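Local coordinates for VirK protein (Legionella pneumophila, PDB 5XTA) that is of unknown function but belongs to the bacterial VirK family and is probably exported through the type II secretion pathway, at residues 12-17 and 47-52; 42-47 and 55-60; 66-71 and 92-97; 72-77 and 101-106; 80-85 and 110-115. The protein carries 3 engineered substitutions. All coordinates share one frame; numbering follows the deposited sequence. Where two conformers were deposited one is given.

All five contacts reach one six-stranded antiparallel sheet, from its outer strand 46-50 to strand 102-111. Contacts 1 and 2 share Val47 and touch directly, Met48 O lying 2.9 Å from Thr56 N. Contact 2 passes on to contact 5 through the backbone pairing of Ala57 with Phe80, and to contact 4 through Arg60, which meets Phe75 and also binds the sulfate ion. Contacts 3 and 4 interlock at the far end, their centres about 4 Å apart, whereas the centres of contacts 1 and 3 are about 31 Å apart. Contacts 4 and 5 use the same two strands, with centres about 24 Å from each other.

Contact 1 of 5, residues 12-17 and 47-52; sequences DAIAEG and VMVIGD. Engineered in segment 47-52: Ile50 (natural residue Val).
Ile14, on the last turn of helix 7-15, meets Val47 and Val49 of strand 46-50 and contributes more than half of the surface buried between residues 12-17 and 47-52. Its CD1 methyl touches both partners, 3.6 Å from Val49 CG2 and 3.9 Å from Val47 CG2. The two valines are alternate residues of the strand, so they turn to the same face of the sheet and together receive the isoleucine. Ile14 and Val47 come tip to tip, while the side chains of Ile14 and Val49 cross obliquely. The helix thus packs over the strand of the six-stranded antiparallel sheet that is outermost within this chain, and it ends just beyond this point in a Schellman motif whose C-prime residue is Gly17, with Gly17 N bonded to Ile14 O. Val47 has CG1 in the crowded position between its backbone N and carbonyl carbon (chi1 60°), an orientation that offers both methyls to the isoleucine; CG1 lies 4.0 Å from Ile14 CG1. Val49 CG2 also lies 4.0 Å from Ile14 CG2, the other branch. Val55 of the neighbouring strand and Ile20 pack on Ile14 as well. On its outer edge strand 46-50 pairs antiparallel with a strand of a second subunit, and Ser41 of that subunit packs against both Ile14 and Val47.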
# COMPACT_ATOMS: atom_id res chain seq x y z
N ASP A 12 1.50 -13.02 18.65
CA ASP A 12 2.37 -12.10 19.39
C ASP A 12 2.94 -10.98 18.50
O ASP A 12 3.02 -9.82 18.94
CB ASP A 12 3.50 -12.85 20.12
CG ASP A 12 3.00 -13.68 21.33
OD1 ASP A 12 1.82 -13.55 21.73
OD2 ASP A 12 3.79 -14.48 21.87
N ALA A 13 3.33 -11.32 17.28
CA ALA A 13 3.89 -10.33 16.36
C ALA A 13 2.83 -9.28 15.97
O ALA A 13 3.12 -8.09 15.87
CB ALA A 13 4.48 -11.01 15.14
N ILE A 14 1.61 -9.74 15.77
CA ILE A 14 0.52 -8.84 15.43
C ILE A 14 0.25 -7.87 16.60
O ILE A 14 0.18 -6.64 16.42
CB ILE A 14 -0.74 -9.62 15.02
CG1 ILE A 14 -0.47 -10.39 13.74
CG2 ILE A 14 -1.94 -8.66 14.84
CD1 ILE A 14 -1.47 -11.48 13.48
N ALA A 15 0.18 -8.43 17.80
CA ALA A 15 -0.11 -7.65 18.99
C ALA A 15 0.98 -6.62 19.27
O ALA A 15 0.69 -5.58 19.84
CB ALA A 15 -0.33 -8.58 20.18
N GLU A 16 2.20 -6.90 18.81
CA GLU A 16 3.34 -6.02 18.98
C GLU A 16 3.53 -5.06 17.82
O GLU A 16 4.58 -4.44 17.71
CB GLU A 16 4.62 -6.83 19.12
CG GLU A 16 4.84 -7.48 20.47
CD GLU A 16 5.81 -8.67 20.40
OE1 GLU A 16 6.69 -8.70 19.50
OE2 GLU A 16 5.67 -9.59 21.23
N GLY A 17 2.55 -4.94 16.94
CA GLY A 17 2.67 -3.96 15.88
C GLY A 17 3.58 -4.29 14.71
O GLY A 17 3.78 -3.44 13.88
N VAL A 47 -4.33 -6.91 9.30
CA VAL A 47 -4.41 -8.32 9.68
C VAL A 47 -5.16 -8.34 11.02
O VAL A 47 -5.17 -7.34 11.79
CB VAL A 47 -2.99 -8.96 9.75
CG1 VAL A 47 -2.13 -8.25 10.76
CG2 VAL A 47 -3.04 -10.45 10.05
N MSE A 48 -5.80 -9.47 11.29
CA MSE A 48 -6.65 -9.59 12.48
C MSE A 48 -6.42 -10.91 13.13
O MSE A 48 -6.15 -11.88 12.44
CB MSE A 48 -8.13 -9.62 12.19
CG MSE A 48 -8.59 -8.58 11.21
SE MSE A 48 -10.58 -8.53 11.12
CE MSE A 48 -11.14 -8.76 13.01
N VAL A 49 -6.55 -10.92 14.46
CA VAL A 49 -6.61 -12.15 15.23
C VAL A 49 -8.01 -12.23 15.80
O VAL A 49 -8.44 -11.30 16.46
CB VAL A 49 -5.61 -12.13 16.38
CG1 VAL A 49 -5.62 -13.47 17.11
CG2 VAL A 49 -4.21 -11.81 15.86
N ILE A 50 -8.73 -13.29 15.45
CA ILE A 50 -10.11 -13.51 15.88
C ILE A 50 -10.09 -14.50 17.03
O ILE A 50 -9.63 -15.64 16.86
CB ILE A 50 -11.00 -14.12 14.79
CG1 ILE A 50 -10.81 -13.44 13.44
CG2 ILE A 50 -12.47 -14.06 15.22
CD1 ILE A 50 -11.23 -12.00 13.44
N GLY A 51 -10.61 -14.06 18.18
CA GLY A 51 -10.59 -14.88 19.39
C GLY A 51 -9.11 -15.03 19.67
O GLY A 51 -8.34 -14.10 19.40
N ASP A 52 -8.69 -16.17 20.15
CA ASP A 52 -7.27 -16.48 20.11
C ASP A 52 -7.08 -17.67 19.18
O ASP A 52 -6.13 -18.43 19.32
CB ASP A 52 -6.72 -16.73 21.52
CG ASP A 52 -5.28 -16.24 21.67
OD1 ASP A 52 -5.04 -15.01 21.56
OD2 ASP A 52 -4.38 -17.08 21.88

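Contact 2 of 5, residues 42-47 and 55-60. With SO4 (sulfate ion), chain F.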
# COMPACT_ATOMS: atom_id res chain seq x y z
N VAL A 42 3.06 -12.06 -0.15
CA VAL A 42 2.10 -10.94 -0.04
C VAL A 42 2.25 -10.34 1.34
O VAL A 42 2.26 -11.06 2.32
CB VAL A 42 0.61 -11.38 -0.22
CG1 VAL A 42 -0.36 -10.21 0.01
CG2 VAL A 42 0.35 -11.96 -1.61
N THR A 43 2.29 -9.01 1.42
CA THR A 43 2.26 -8.32 2.70
C THR A 43 1.08 -7.35 2.75
O THR A 43 1.14 -6.27 2.22
CB THR A 43 3.62 -7.69 3.13
OG1 THR A 43 3.44 -6.95 4.36
CG2 THR A 43 4.20 -6.76 2.15
N PRO A 44 -0.01 -7.76 3.42
CA PRO A 44 -1.15 -6.87 3.60
C PRO A 44 -0.86 -5.80 4.61
O PRO A 44 -0.05 -6.00 5.51
CB PRO A 44 -2.25 -7.79 4.09
CG PRO A 44 -1.64 -9.14 4.28
CD PRO A 44 -0.16 -9.04 4.13
N ASN A 45 -1.49 -4.64 4.48
CA ASN A 45 -1.27 -3.57 5.47
C ASN A 45 -2.16 -3.70 6.72
O ASN A 45 -2.03 -2.90 7.63
CB ASN A 45 -1.46 -2.21 4.82
CG ASN A 45 -2.90 -1.78 4.77
OD1 ASN A 45 -3.79 -2.58 4.40
ND2 ASN A 45 -3.16 -0.53 5.13
N ALA A 46 -3.05 -4.72 6.73
CA ALA A 46 -3.98 -5.01 7.82
C ALA A 46 -4.14 -6.52 8.04
O ALA A 46 -4.06 -7.32 7.11
CB ALA A 46 -5.34 -4.40 7.52
N VAL A 47 -4.33 -6.91 9.30
CA VAL A 47 -4.41 -8.32 9.68
C VAL A 47 -5.16 -8.34 11.02
O VAL A 47 -5.17 -7.34 11.79
CB VAL A 47 -2.99 -8.96 9.75
CG1 VAL A 47 -2.13 -8.25 10.76
CG2 VAL A 47 -3.04 -10.45 10.05
N VAL A 55 -6.15 -16.27 12.60
CA VAL A 55 -5.57 -15.07 12.02
C VAL A 55 -6.10 -14.92 10.61
O VAL A 55 -6.07 -15.89 9.81
CB VAL A 55 -4.04 -15.19 11.93
CG1 VAL A 55 -3.42 -14.04 11.14
CG2 VAL A 55 -3.44 -15.26 13.31
N THR A 56 -6.55 -13.71 10.28
CA THR A 56 -7.08 -13.47 8.95
C THR A 56 -6.57 -12.20 8.35
O THR A 56 -6.20 -11.26 9.05
CB THR A 56 -8.63 -13.41 8.93
OG1 THR A 56 -9.06 -12.25 9.65
CG2 THR A 56 -9.22 -14.61 9.59
N ALA A 57 -6.50 -12.20 7.04
CA ALA A 57 -6.06 -11.02 6.28
C ALA A 57 -6.52 -11.19 4.88
O ALA A 57 -6.93 -12.26 4.51
CB ALA A 57 -4.55 -10.87 6.31
N SER A 58 -6.44 -10.13 4.11
CA SER A 58 -6.81 -10.21 2.68
C SER A 58 -6.04 -9.24 1.82
O SER A 58 -5.40 -8.30 2.35
CB SER A 58 -8.32 -9.96 2.51
OG SER A 58 -8.69 -8.62 2.82
N ASP A 59 -6.08 -9.46 0.51
CA ASP A 59 -5.36 -8.61 -0.45
C ASP A 59 -6.17 -8.59 -1.73
O ASP A 59 -6.56 -9.63 -2.25
CB ASP A 59 -3.91 -9.14 -0.75
CG ASP A 59 -3.15 -8.29 -1.79
OD1 ASP A 59 -2.87 -7.11 -1.55
OD2 ASP A 59 -2.81 -8.74 -2.88
N ARG A 60 -6.47 -7.39 -2.20
CA ARG A 60 -7.16 -7.18 -3.47
C ARG A 60 -6.09 -6.81 -4.47
O ARG A 60 -5.51 -5.71 -4.42
CB ARG A 60 -8.18 -6.06 -3.36
CG ARG A 60 -8.92 -5.82 -4.68
CD ARG A 60 -9.86 -4.65 -4.61
NE ARG A 60 -9.13 -3.40 -4.52
CZ ARG A 60 -9.61 -2.20 -4.87
NH1 ARG A 60 -10.80 -2.05 -5.42
NH2 ARG A 60 -8.85 -1.14 -4.72
S SO4 F . -10.12 1.52 -6.73
O1 SO4 F . -8.86 1.28 -5.98
O2 SO4 F . -10.29 2.97 -6.96
O3 SO4 F . -11.26 1.01 -5.94
O4 SO4 F . -10.06 0.81 -8.03
O HOH W 1 -4.99 -5.38 3.93
O HOH W 2 -5.92 -7.61 5.49
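The backbones of 42-47 and 55-60 come closest at Val47 and Ala57, whose CA atoms are 4.6 Å apart, and have separated to 6.1 Å between the CA atoms of Pro44 and Asp59. This is the open end of the beta hairpin formed by strands 46-50 and 54-63. No direct hydrogen bond joins the two segments; Val47 CA makes a CA-H...O contact of 3.5 Å with Thr56 O, and water enters where the strands part. One water accepts from Ser58 N at 2.9 Å and lies close to Ala46 O, while another sits by the side-chain oxygen of Asn45 and bonds weakly to Ser58 O. Side chains make the direct contacts between the diverging chains. Pro44 touches Ala57 through CG, 3.9 Å from Ala57 CB, and Val47 CG2 packs on Val55 CG1. Farther along, Val42 CG1 lies against CB and CG of Asp59 (3.8 Å to CB), crossing that side chain at a slant. The carboxylate itself is engaged elsewhere, Asp59 OD1 accepting from Asn45 ND2 of a third subunit. The side chain of Arg60 reaches a sulfate ion, probably from the crystallisation liquor, that is also bound by Arg60 of each of the other three subunits. Its chain bends at chi3 (70°); NH2 donates to sulfate O1 at 2.7 Å, and NH1 makes a straighter bond (163°) of 3.1 Å to sulfate O3, which lies at the edge of the guanidinium, in its plane.

Contact 3 of 5, residues 66-71 and 92-97. Engineered in segment 66-71: Leu68 (natural residue Val).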
# COMPACT_ATOMS: atom_id res chain seq x y z
N ASP A 66 -5.02 -12.63 -15.35
CA ASP A 66 -5.73 -13.75 -14.80
C ASP A 66 -6.20 -14.70 -15.92
O ASP A 66 -6.79 -14.25 -16.94
CB ASP A 66 -6.88 -13.34 -13.91
CG ASP A 66 -7.43 -14.51 -13.15
OD1 ASP A 66 -7.02 -14.72 -11.99
OD2 ASP A 66 -8.24 -15.25 -13.75
N PRO A 67 -5.92 -16.02 -15.74
CA PRO A 67 -6.33 -17.03 -16.74
C PRO A 67 -7.81 -16.92 -17.16
O PRO A 67 -8.10 -17.01 -18.35
CB PRO A 67 -6.05 -18.37 -16.04
CG PRO A 67 -5.34 -18.07 -14.76
CD PRO A 67 -5.02 -16.61 -14.72
N LEU A 68 -8.70 -16.70 -16.20
CA LEU A 68 -10.14 -16.67 -16.46
C LEU A 68 -10.55 -15.59 -17.46
O LEU A 68 -11.61 -15.73 -18.07
CB LEU A 68 -10.93 -16.49 -15.16
CG LEU A 68 -10.71 -17.47 -14.00
CD1 LEU A 68 -11.63 -17.14 -12.84
CD2 LEU A 68 -10.90 -18.93 -14.41
N ALA A 69 -9.75 -14.53 -17.61
CA ALA A 69 -9.96 -13.51 -18.66
C ALA A 69 -8.68 -12.69 -18.95
O ALA A 69 -8.60 -11.49 -18.65
CB ALA A 69 -11.11 -12.59 -18.29
N ARG A 70 -7.69 -13.36 -19.57
CA ARG A 70 -6.39 -12.74 -19.84
C ARG A 70 -6.63 -11.45 -20.57
O ARG A 70 -7.41 -11.42 -21.53
CB ARG A 70 -5.52 -13.57 -20.76
CG ARG A 70 -5.24 -14.99 -20.34
CD ARG A 70 -4.01 -15.50 -21.10
NE ARG A 70 -2.81 -15.26 -20.30
CZ ARG A 70 -2.44 -15.99 -19.25
NH1 ARG A 70 -3.16 -17.05 -18.84
NH2 ARG A 70 -1.33 -15.67 -18.58
N GLY A 71 -5.97 -10.40 -20.09
CA GLY A 71 -5.97 -9.11 -20.77
C GLY A 71 -7.09 -8.20 -20.34
O GLY A 71 -7.10 -7.03 -20.73
N THR A 92 -9.21 -17.37 -3.26
CA THR A 92 -9.08 -16.29 -4.23
C THR A 92 -10.36 -16.18 -5.04
O THR A 92 -10.82 -17.16 -5.60
CB THR A 92 -7.89 -16.54 -5.15
OG1 THR A 92 -6.73 -16.62 -4.33
CG2 THR A 92 -7.73 -15.36 -6.19
N THR A 93 -10.93 -14.99 -5.06
CA THR A 93 -12.14 -14.69 -5.79
C THR A 93 -11.79 -13.71 -6.89
O THR A 93 -11.19 -12.64 -6.65
CB THR A 93 -13.21 -14.12 -4.83
OG1 THR A 93 -13.53 -15.11 -3.85
CG2 THR A 93 -14.47 -13.73 -5.58
N VAL A 94 -12.16 -14.06 -8.12
CA VAL A 94 -11.77 -13.24 -9.24
C VAL A 94 -12.95 -12.36 -9.63
O VAL A 94 -14.06 -12.87 -9.86
CB VAL A 94 -11.28 -14.08 -10.42
CG1 VAL A 94 -10.80 -13.20 -11.53
CG2 VAL A 94 -10.16 -15.02 -9.98
N LEU A 95 -12.70 -11.05 -9.70
CA LEU A 95 -13.72 -10.02 -9.93
C LEU A 95 -13.37 -9.13 -11.12
O LEU A 95 -12.24 -8.73 -11.28
CB LEU A 95 -13.84 -9.16 -8.68
CG LEU A 95 -14.12 -9.92 -7.38
CD1 LEU A 95 -13.70 -9.05 -6.22
CD2 LEU A 95 -15.58 -10.32 -7.26
N ASN A 96 -14.36 -8.82 -11.96
CA ASN A 96 -14.21 -7.83 -13.01
C ASN A 96 -13.96 -6.49 -12.32
O ASN A 96 -14.72 -6.08 -11.44
CB ASN A 96 -15.45 -7.80 -13.89
CG ASN A 96 -15.33 -6.82 -15.02
OD1 ASN A 96 -15.24 -5.62 -14.80
ND2 ASN A 96 -15.28 -7.32 -16.22
N ALA A 97 -12.88 -5.80 -12.69
CA ALA A 97 -12.48 -4.59 -11.97
C ALA A 97 -13.46 -3.46 -12.20
O ALA A 97 -13.67 -2.63 -11.34
CB ALA A 97 -11.08 -4.17 -12.39
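An Asx turn in the loop between strands 54-63 and 74-83 brings Asp66 and Leu68 against Val94 of strand 87-96. Asp66 OD2 closes the turn by accepting from Leu68 N at 2.9 Å. The donor approaches on the anti side of the carboxylate and stands 27° out of its plane, and the N-H...O angle of 146° shows a bent bond. A backbone bond from Ala69 N to Asp66 O tightens the same turn. Asp66 CG is anti to the backbone N (chi1 -169°), the setting from which the carboxylate reaches both Leu68 N and the valine. The aspartate and valine side chains approach from opposite directions: OD1 of Asp66 lies 3.7 Å from Val94 CG2, while Asp66 OD2 is 4.0 Å from Val94 CG1. This is van der Waals packing of a carboxylate on methyls in a buried setting. Asp66 OD1 is also close to Asp76 OD1, a pairing of like charges that may raise the proton affinity of one of them. Met74 of strand 74-83 also packs on Val94. Leu68, an engineered residue (valine in the natural protein), lies more to the outside, and the tip of its extended chain slants over the valine, CD1 standing 3.9 Å from both CB and CG2 of Val94.

Contact 4 of 5, residues 72-77 and 101-106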
# COMPACT_ATOMS: atom_id res chain seq x y z
N THR A 72 -8.03 -8.71 -19.54
CA THR A 72 -9.11 -7.89 -19.02
C THR A 72 -8.80 -7.38 -17.61
O THR A 72 -8.28 -8.13 -16.78
CB THR A 72 -10.41 -8.69 -18.99
OG1 THR A 72 -10.72 -9.09 -20.33
CG2 THR A 72 -11.56 -7.83 -18.43
N PRO A 73 -9.15 -6.11 -17.31
CA PRO A 73 -8.91 -5.63 -15.94
C PRO A 73 -9.72 -6.38 -14.87
O PRO A 73 -10.97 -6.43 -14.93
CB PRO A 73 -9.26 -4.15 -16.02
CG PRO A 73 -9.05 -3.81 -17.44
CD PRO A 73 -9.63 -5.00 -18.15
N MSE A 74 -9.01 -7.02 -13.93
CA MSE A 74 -9.63 -7.85 -12.91
C MSE A 74 -8.98 -7.63 -11.58
O MSE A 74 -7.85 -7.15 -11.49
CB MSE A 74 -9.42 -9.31 -13.28
CG MSE A 74 -10.41 -9.75 -14.34
SE MSE A 74 -9.89 -11.58 -14.76
CE MSE A 74 -8.23 -11.04 -15.69
N PHE A 75 -9.69 -7.97 -10.51
CA PHE A 75 -9.07 -8.03 -9.16
C PHE A 75 -9.07 -9.49 -8.77
O PHE A 75 -10.11 -10.15 -8.88
CB PHE A 75 -9.84 -7.27 -8.11
CG PHE A 75 -9.81 -5.78 -8.29
CD1 PHE A 75 -8.64 -5.07 -8.09
CD2 PHE A 75 -10.97 -5.09 -8.58
CE1 PHE A 75 -8.62 -3.69 -8.23
CE2 PHE A 75 -10.96 -3.71 -8.72
CZ PHE A 75 -9.78 -3.01 -8.54
N ASP A 76 -7.91 -9.97 -8.33
CA ASP A 76 -7.81 -11.25 -7.65
C ASP A 76 -7.83 -10.91 -6.19
O ASP A 76 -6.83 -10.43 -5.66
CB ASP A 76 -6.50 -11.96 -7.99
CG ASP A 76 -6.52 -12.59 -9.34
OD1 ASP A 76 -7.57 -12.60 -10.04
OD2 ASP A 76 -5.44 -13.08 -9.71
N TYR A 77 -8.95 -11.17 -5.56
CA TYR A 77 -9.10 -10.99 -4.14
C TYR A 77 -8.79 -12.30 -3.40
O TYR A 77 -9.50 -13.32 -3.56
CB TYR A 77 -10.51 -10.54 -3.83
CG TYR A 77 -10.84 -10.48 -2.37
CD1 TYR A 77 -10.36 -9.45 -1.58
CD2 TYR A 77 -11.62 -11.46 -1.76
CE1 TYR A 77 -10.68 -9.37 -0.23
CE2 TYR A 77 -11.92 -11.40 -0.41
CZ TYR A 77 -11.44 -10.35 0.36
OH TYR A 77 -11.72 -10.28 1.69
N GLU A 101 -18.42 -7.98 -11.04
CA GLU A 101 -19.04 -9.28 -11.25
C GLU A 101 -17.98 -10.35 -10.93
O GLU A 101 -16.81 -10.20 -11.30
CB GLU A 101 -19.58 -9.38 -12.71
CG GLU A 101 -19.66 -10.79 -13.33
CD GLU A 101 -19.77 -10.80 -14.86
OE1 GLU A 101 -19.95 -9.73 -15.47
OE2 GLU A 101 -19.67 -11.89 -15.46
N ARG A 102 -18.41 -11.41 -10.24
CA ARG A 102 -17.55 -12.54 -9.87
C ARG A 102 -17.33 -13.42 -11.10
O ARG A 102 -18.29 -13.89 -11.71
CB ARG A 102 -18.21 -13.34 -8.73
CG ARG A 102 -17.35 -14.46 -8.14
CD ARG A 102 -18.07 -15.23 -7.02
NE ARG A 102 -17.63 -16.64 -6.91
CZ ARG A 102 -17.92 -17.61 -7.78
NH1 ARG A 102 -18.64 -17.35 -8.87
NH2 ARG A 102 -17.48 -18.86 -7.58
N LEU A 103 -16.08 -13.67 -11.46
CA LEU A 103 -15.75 -14.52 -12.60
C LEU A 103 -15.41 -15.95 -12.21
O LEU A 103 -15.44 -16.84 -13.04
CB LEU A 103 -14.58 -13.95 -13.39
CG LEU A 103 -14.72 -12.59 -14.09
CD1 LEU A 103 -14.03 -12.66 -15.47
CD2 LEU A 103 -16.14 -12.10 -14.27
N GLY A 104 -15.07 -16.16 -10.95
CA GLY A 104 -14.66 -17.47 -10.52
C GLY A 104 -13.98 -17.38 -9.18
O GLY A 104 -13.74 -16.29 -8.65
N SER A 105 -13.71 -18.54 -8.62
CA SER A 105 -13.00 -18.59 -7.36
C SER A 105 -12.28 -19.89 -7.27
O SER A 105 -12.68 -20.87 -7.92
CB SER A 105 -13.94 -18.43 -6.16
OG SER A 105 -15.02 -19.35 -6.19
N TYR A 106 -11.21 -19.89 -6.50
CA TYR A 106 -10.50 -21.12 -6.24
C TYR A 106 -9.84 -21.04 -4.88
O TYR A 106 -9.67 -19.95 -4.33
CB TYR A 106 -9.51 -21.42 -7.36
CG TYR A 106 -8.54 -20.31 -7.65
CD1 TYR A 106 -8.83 -19.31 -8.59
CD2 TYR A 106 -7.32 -20.24 -6.97
CE1 TYR A 106 -7.93 -18.27 -8.84
CE2 TYR A 106 -6.41 -19.21 -7.21
CZ TYR A 106 -6.72 -18.23 -8.15
OH TYR A 106 -5.82 -17.20 -8.37
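Selenomethionine Met74 and Leu103 approach each other from strands that are not direct neighbours, Met74 SE lying 4.3 Å from Leu103 CD1. With CG of Met74 beside the backbone N (chi1 -79°) and the chain straight at chi2, the selenium is carried toward the leucine, and chi3 turns only the terminal methyl; since two conformers of this residue were deposited, the contact is less certain than the distance suggests. Leu103 is itself twisted away from the usual leucine rotamers, with a chi2 of -140°. The second meeting is looser: Tyr106 OH lies 4.3 Å from Asp76 OD2, too far for a direct bond. Tyr106 has its ring carbon CG between the backbone N and the carbonyl carbon (chi1 54°), and its ring carries the hydroxyl back over the sheet to the aspartate. Strands 74-83 and 102-111 both pair antiparallel with strand 87-96, which runs between them, so the contact spans a three-strand unit of the sheet, with CA atoms of Met74 and Leu103 9.1 Å apart. Val94 of the middle strand packs on both Met74 and Asp76. Leu103 has nearly helical backbone angles and Gly104 is extended, an irregularity consistent with a beta bulge beside Val94; it lets Leu103 and Tyr106, three residues apart, serve the same face. Arg102 and Ser105 are matched in the same way: Arg102 NH2 donates to Ser105 OG at 2.9 Å, with the hydroxyl oxygen tilted from the guanidinium plane, and Gly104 C lies 4.0 Å over one face of that guanidinium, toward its rim.

Contact 5 of 5, residues 80-85 and 110-115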
# COMPACT_ATOMS: atom_id res chain seq x y z
N PHE A 80 -6.97 -14.85 3.37
CA PHE A 80 -6.01 -15.73 4.04
C PHE A 80 -6.58 -16.02 5.41
O PHE A 80 -7.02 -15.10 6.10
CB PHE A 80 -4.67 -15.01 4.23
CG PHE A 80 -4.00 -14.63 2.94
CD1 PHE A 80 -3.11 -15.49 2.34
CD2 PHE A 80 -4.26 -13.41 2.34
CE1 PHE A 80 -2.48 -15.15 1.16
CE2 PHE A 80 -3.63 -13.06 1.15
CZ PHE A 80 -2.74 -13.94 0.56
N ASN A 81 -6.60 -17.29 5.78
CA ASN A 81 -7.08 -17.74 7.07
C ASN A 81 -6.08 -18.76 7.63
O ASN A 81 -5.64 -19.64 6.91
CB ASN A 81 -8.44 -18.38 6.87
CG ASN A 81 -9.26 -18.40 8.13
OD1 ASN A 81 -8.88 -19.01 9.13
ND2 ASN A 81 -10.39 -17.75 8.10
N LEU A 82 -5.74 -18.63 8.90
CA LEU A 82 -4.82 -19.54 9.56
C LEU A 82 -5.41 -19.85 10.90
O LEU A 82 -5.70 -18.92 11.68
CB LEU A 82 -3.49 -18.87 9.79
CG LEU A 82 -2.53 -19.60 10.71
CD1 LEU A 82 -2.09 -20.90 10.06
CD2 LEU A 82 -1.34 -18.70 11.03
N ASP A 83 -5.58 -21.12 11.21
CA ASP A 83 -6.13 -21.46 12.51
C ASP A 83 -5.05 -21.83 13.51
O ASP A 83 -3.89 -22.02 13.14
CB ASP A 83 -7.26 -22.50 12.38
CG ASP A 83 -6.75 -23.89 12.04
OD1 ASP A 83 -5.58 -24.25 12.32
OD2 ASP A 83 -7.56 -24.66 11.51
N SER A 84 -5.44 -21.93 14.77
CA SER A 84 -4.47 -22.24 15.84
C SER A 84 -3.83 -23.63 15.72
O SER A 84 -2.80 -23.89 16.34
CB SER A 84 -5.11 -22.10 17.21
OG SER A 84 -6.13 -23.03 17.36
N GLU A 85 -4.41 -24.53 14.94
CA GLU A 85 -3.79 -25.84 14.68
C GLU A 85 -2.74 -25.80 13.56
O GLU A 85 -2.08 -26.80 13.28
CB GLU A 85 -4.88 -26.88 14.38
CG GLU A 85 -5.88 -27.12 15.53
CD GLU A 85 -7.21 -27.73 15.05
OE1 GLU A 85 -7.80 -27.19 14.07
OE2 GLU A 85 -7.66 -28.77 15.63
N CYS A 110 -3.11 -25.33 3.01
CA CYS A 110 -1.72 -25.53 3.38
C CYS A 110 -1.56 -25.71 4.86
O CYS A 110 -2.47 -25.50 5.60
CB CYS A 110 -0.79 -24.38 2.99
SG CYS A 110 -1.37 -23.18 1.83
N LYS A 111 -0.37 -26.11 5.25
CA LYS A 111 0.00 -26.17 6.63
C LYS A 111 1.05 -25.08 6.94
O LYS A 111 1.98 -24.85 6.16
CB LYS A 111 0.52 -27.59 6.94
CG LYS A 111 0.71 -27.89 8.42
CD LYS A 111 -0.28 -28.91 9.01
CE LYS A 111 -0.53 -28.69 10.51
NZ LYS A 111 -1.96 -28.35 10.82
N LEU A 112 0.91 -24.45 8.10
CA LEU A 112 1.85 -23.48 8.58
C LEU A 112 3.23 -24.13 8.73
O LEU A 112 3.35 -25.22 9.30
CB LEU A 112 1.41 -22.96 9.95
CG LEU A 112 2.35 -22.01 10.67
CD1 LEU A 112 2.66 -20.74 9.86
CD2 LEU A 112 1.80 -21.64 12.02
N GLY A 113 4.27 -23.48 8.22
CA GLY A 113 5.61 -24.01 8.32
C GLY A 113 5.98 -24.89 7.15
O GLY A 113 7.15 -25.10 6.90
N ASP A 114 4.99 -25.42 6.45
CA ASP A 114 5.20 -26.25 5.28
C ASP A 114 5.02 -25.56 3.91
O ASP A 114 6.03 -25.08 3.34
CB ASP A 114 4.31 -27.51 5.37
CG ASP A 114 4.64 -28.56 4.30
OD1 ASP A 114 5.75 -28.52 3.70
OD2 ASP A 114 3.78 -29.44 4.09
N GLY A 115 3.79 -25.46 3.40
CA GLY A 115 3.46 -24.61 2.26
C GLY A 115 3.13 -23.14 2.59
O GLY A 115 3.19 -22.28 1.72
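The carbonyl group of Glu85 is approached from above its plane by Lys111 NZ, which donates to Glu85 O at 2.9 Å. The nitrogen stands 43° out of that plane, with a C=O...N angle of 130°, and so does not lie on a lone pair. A second flat group, the carboxylate of Asp83, holds the same turn: its OD1 accepts a weak, bent bond from Glu85 N (2.9 Å) and also a hydrogen bond from Asp87 N. Lys111 leaves its strand pointing away from Glu85; bends at chi2 (111°) and chi4 swing the ammonium back to the carbonyl, and the same group forms a salt bridge with Asp87 OD1. Below these polar groups two leucines meet at about a right angle, Leu82 CD1 resting 4.1 Å from Leu112 CB. Next to them Cys110 is joined by a disulfide to Cys29. The contact bridges strand 74-83 and the end of strand 102-111 over strand 87-96, whose Ala88 touches Leu82. Ile10 of helix 7-15 packs on both leucines, Phe7 of that helix covers Leu82, and Leu112 extends to Val118 on strand 116-119 of the second, three-stranded sheet.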